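Local coordinates for protein putative TRAP PERIPLASMIC SOLUTE BINDING PROTEIN (PDB 4PBQ) that binds L-gulonate and probably delivers such sugar acids to a TRAP transporter as its periplasmic solute-binding component, at residues G145-S150 with N228-P233. Sequence-based numbering, arbitrary orientation.
Sequences GFRVIS and NHIFSP. With 2UF (L-gulonate), chain D.
Arg147 reaches past Ser232 to the bound L-gulonate, and its guanidinium is engaged at all three nitrogens. NH1 is shared: one bond goes to Ser232 OG at 2.8 Å, the other to the ligand hydroxyl O5 at 2.9 Å. NH2 donates to the carboxylate oxygen O6B of L-gulonate at 3.0 Å and more weakly to O5, while NE forms a salt bridge with Glu206. The chain gets there by a bend at chi3 (79°), with CD packed on Ile230 CG2. Ser232 OG is itself held by Glu104, which also binds the ligand, and the same Glu206 receives His229 NE2; His229 ND1 is satisfied by Ser227.

Between the two segments the backbones pair as antiparallel strands. Gly145 and Ser232 exchange two bonds, N to O in each direction, and Arg147 N donates to Ile230 O at 2.8 Å, almost head-on to the carbonyl. Farther along, His229 N makes a weak, bent bond to Arg147 O (3.4 Å). On the sheet face away from the ligand, Phe231 CD1 stands 3.5 Å above the centre of the Phe146 ring in a T-shaped stack, planes 77° apart. Helix 112-119 packs against both phenylalanines.

The strands belong to the sheet of this family 7 solute-binding protein, joining 136-151 to 231-239. Glu206 and the ligand carboxylate would balance the positive charge of Arg147, and the bonds that Arg147 gives to Ser232 and Glu206 hold its rotation, so that NH1 and NH2 meet O5 and O6B, an arrangement consistent with recognition of an acid with a hydroxyl beside its carboxylate.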
loop_
_atom_site.group_PDB
_atom_site.type_symbol
_atom_site.label_atom_id
_atom_site.label_comp_id
_atom_site.label_asym_id
_atom_site.label_seq_id
_atom_site.Cartn_x
_atom_site.Cartn_y
_atom_site.Cartn_z
ATOM N N GLY A 145 -2.280 3.733 -3.483
ATOM C CA GLY A 145 -2.496 4.011 -4.883
ATOM C C GLY A 145 -1.770 3.086 -5.841
ATOM O O GLY A 145 -1.037 2.168 -5.419
ATOM N N PHE A 146 -1.993 3.323 -7.129
ATOM C CA PHE A 146 -1.212 2.611 -8.134
ATOM C C PHE A 146 0.238 2.981 -8.061
ATOM O O PHE A 146 0.599 4.140 -7.883
ATOM C CB PHE A 146 -1.750 2.891 -9.514
ATOM C CG PHE A 146 -3.043 2.185 -9.805
ATOM C CD1 PHE A 146 -3.052 0.871 -10.248
ATOM C CD2 PHE A 146 -4.244 2.837 -9.624
ATOM C CE1 PHE A 146 -4.241 0.223 -10.515
ATOM C CE2 PHE A 146 -5.454 2.204 -9.883
ATOM C CZ PHE A 146 -5.465 0.901 -10.329
ATOM N N ARG A 147 1.088 1.986 -8.288
ATOM C CA ARG A 147 2.514 2.210 -8.222
ATOM C C ARG A 147 3.106 2.589 -9.587
ATOM O O ARG A 147 2.730 2.036 -10.622
ATOM C CB ARG A 147 3.204 0.955 -7.664
ATOM C CG ARG A 147 2.686 0.574 -6.281
ATOM C CD ARG A 147 3.249 -0.690 -5.784
ATOM N NE ARG A 147 4.600 -0.607 -5.231
ATOM C CZ ARG A 147 4.882 -0.362 -3.960
ATOM N NH1 ARG A 147 3.901 -0.172 -3.082
ATOM N NH2 ARG A 147 6.130 -0.343 -3.561
ATOM N N VAL A 148 4.021 3.548 -9.553
ATOM C CA VAL A 148 4.741 4.009 -10.742
ATOM C C VAL A 148 6.244 3.816 -10.507
ATOM O O VAL A 148 6.693 3.657 -9.369
ATOM C CB VAL A 148 4.390 5.464 -11.129
ATOM C CG1 VAL A 148 2.910 5.585 -11.371
ATOM C CG2 VAL A 148 4.842 6.461 -10.065
ATOM N N ILE A 149 7.013 3.780 -11.586
ATOM C CA ILE A 149 8.462 3.592 -11.484
ATOM C C ILE A 149 9.208 4.916 -11.545
ATOM O O ILE A 149 9.039 5.693 -12.477
ATOM C CB ILE A 149 8.967 2.696 -12.636
ATOM C CG1 ILE A 149 8.292 1.322 -12.563
ATOM C CG2 ILE A 149 10.485 2.557 -12.567
ATOM C CD1 ILE A 149 8.534 0.451 -13.802
ATOM N N SER A 150 10.004 5.201 -10.524
ATOM C CA SER A 150 10.894 6.334 -10.570
ATOM C C SER A 150 12.294 5.830 -10.932
ATOM O O SER A 150 12.666 4.720 -10.578
ATOM C CB SER A 150 10.905 7.099 -9.255
ATOM O OG SER A 150 11.469 6.374 -8.193
ATOM N N ASN A 228 1.702 2.042 -13.443
ATOM C CA ASN A 228 0.520 1.624 -12.700
ATOM C C ASN A 228 0.399 0.099 -12.698
ATOM O O ASN A 228 -0.677 -0.453 -12.927
ATOM C CB ASN A 228 -0.743 2.280 -13.248
ATOM C CG ASN A 228 -0.731 3.790 -13.090
ATOM O OD1 ASN A 228 -0.039 4.305 -12.227
ATOM N ND2 ASN A 228 -1.510 4.498 -13.902
ATOM N N HIS A 229 1.531 -0.563 -12.465
ATOM C CA HIS A 229 1.594 -2.022 -12.543
ATOM C C HIS A 229 0.871 -2.771 -11.423
ATOM O O HIS A 229 0.402 -3.885 -11.620
ATOM C CB HIS A 229 3.054 -2.466 -12.630
ATOM C CG HIS A 229 3.944 -1.868 -11.578
ATOM N ND1 HIS A 229 4.465 -0.597 -11.677
ATOM C CD2 HIS A 229 4.391 -2.364 -10.399
ATOM C CE1 HIS A 229 5.193 -0.332 -10.601
ATOM N NE2 HIS A 229 5.178 -1.399 -9.817
ATOM N N ILE A 230 0.798 -2.145 -10.242
ATOM C CA ILE A 230 0.316 -2.778 -9.016
ATOM C C ILE A 230 -0.443 -1.708 -8.223
ATOM O O ILE A 230 -0.026 -0.533 -8.235
ATOM C CB ILE A 230 1.484 -3.354 -8.181
ATOM C CG1 ILE A 230 2.007 -4.657 -8.816
ATOM C CG2 ILE A 230 1.083 -3.551 -6.690
ATOM C CD1 ILE A 230 3.246 -5.262 -8.127
ATOM N N PHE A 231 -1.553 -2.088 -7.591
ATOM C CA PHE A 231 -2.306 -1.164 -6.731
ATOM C C PHE A 231 -2.011 -1.496 -5.281
ATOM O O PHE A 231 -2.172 -2.631 -4.865
ATOM C CB PHE A 231 -3.824 -1.263 -6.943
ATOM C CG PHE A 231 -4.592 -0.278 -6.087
ATOM C CD1 PHE A 231 -4.820 1.026 -6.524
ATOM C CD2 PHE A 231 -4.995 -0.623 -4.813
ATOM C CE1 PHE A 231 -5.494 1.948 -5.697
ATOM C CE2 PHE A 231 -5.670 0.297 -3.991
ATOM C CZ PHE A 231 -5.901 1.575 -4.437
ATOM N N SER A 232 -1.606 -0.501 -4.495
ATOM C CA SER A 232 -1.278 -0.711 -3.088
ATOM C C SER A 232 -2.332 -0.117 -2.151
ATOM O O SER A 232 -2.463 1.105 -2.059
ATOM C CB SER A 232 0.067 -0.076 -2.802
ATOM O OG SER A 232 1.147 -0.883 -3.240
ATOM N N PRO A 233 -3.070 -0.972 -1.448
ATOM C CA PRO A 233 -3.962 -0.486 -0.387
ATOM C C PRO A 233 -3.184 -0.202 0.885
ATOM O O PRO A 233 -2.127 -0.792 1.102
ATOM C CB PRO A 233 -4.878 -1.668 -0.131
ATOM C CG PRO A 233 -4.413 -2.767 -0.970
ATOM C CD PRO A 233 -3.085 -2.438 -1.517
HETATM O O6A 2UF D . 7.993 0.096 1.148
HETATM C C6 2UF D . 7.221 0.150 0.181
HETATM O O6B 2UF D . 7.550 0.379 -0.993
HETATM C C5 2UF D . 5.719 -0.032 0.482
HETATM O O5 2UF D . 4.979 0.675 -0.489
HETATM C C4 2UF D . 5.328 -1.526 0.450
HETATM O O4 2UF D . 5.987 -2.225 1.519
HETATM C C3 2UF D . 3.795 -1.668 0.563
HETATM O O3 2UF D . 3.238 -0.902 1.686
HETATM C C2 2UF D . 3.378 -3.140 0.722
HETATM O O2 2UF D . 1.987 -3.151 0.464
HETATM C C1 2UF D . 4.058 -4.057 -0.340
HETATM O O1 2UF D . 3.482 -5.367 -0.212
#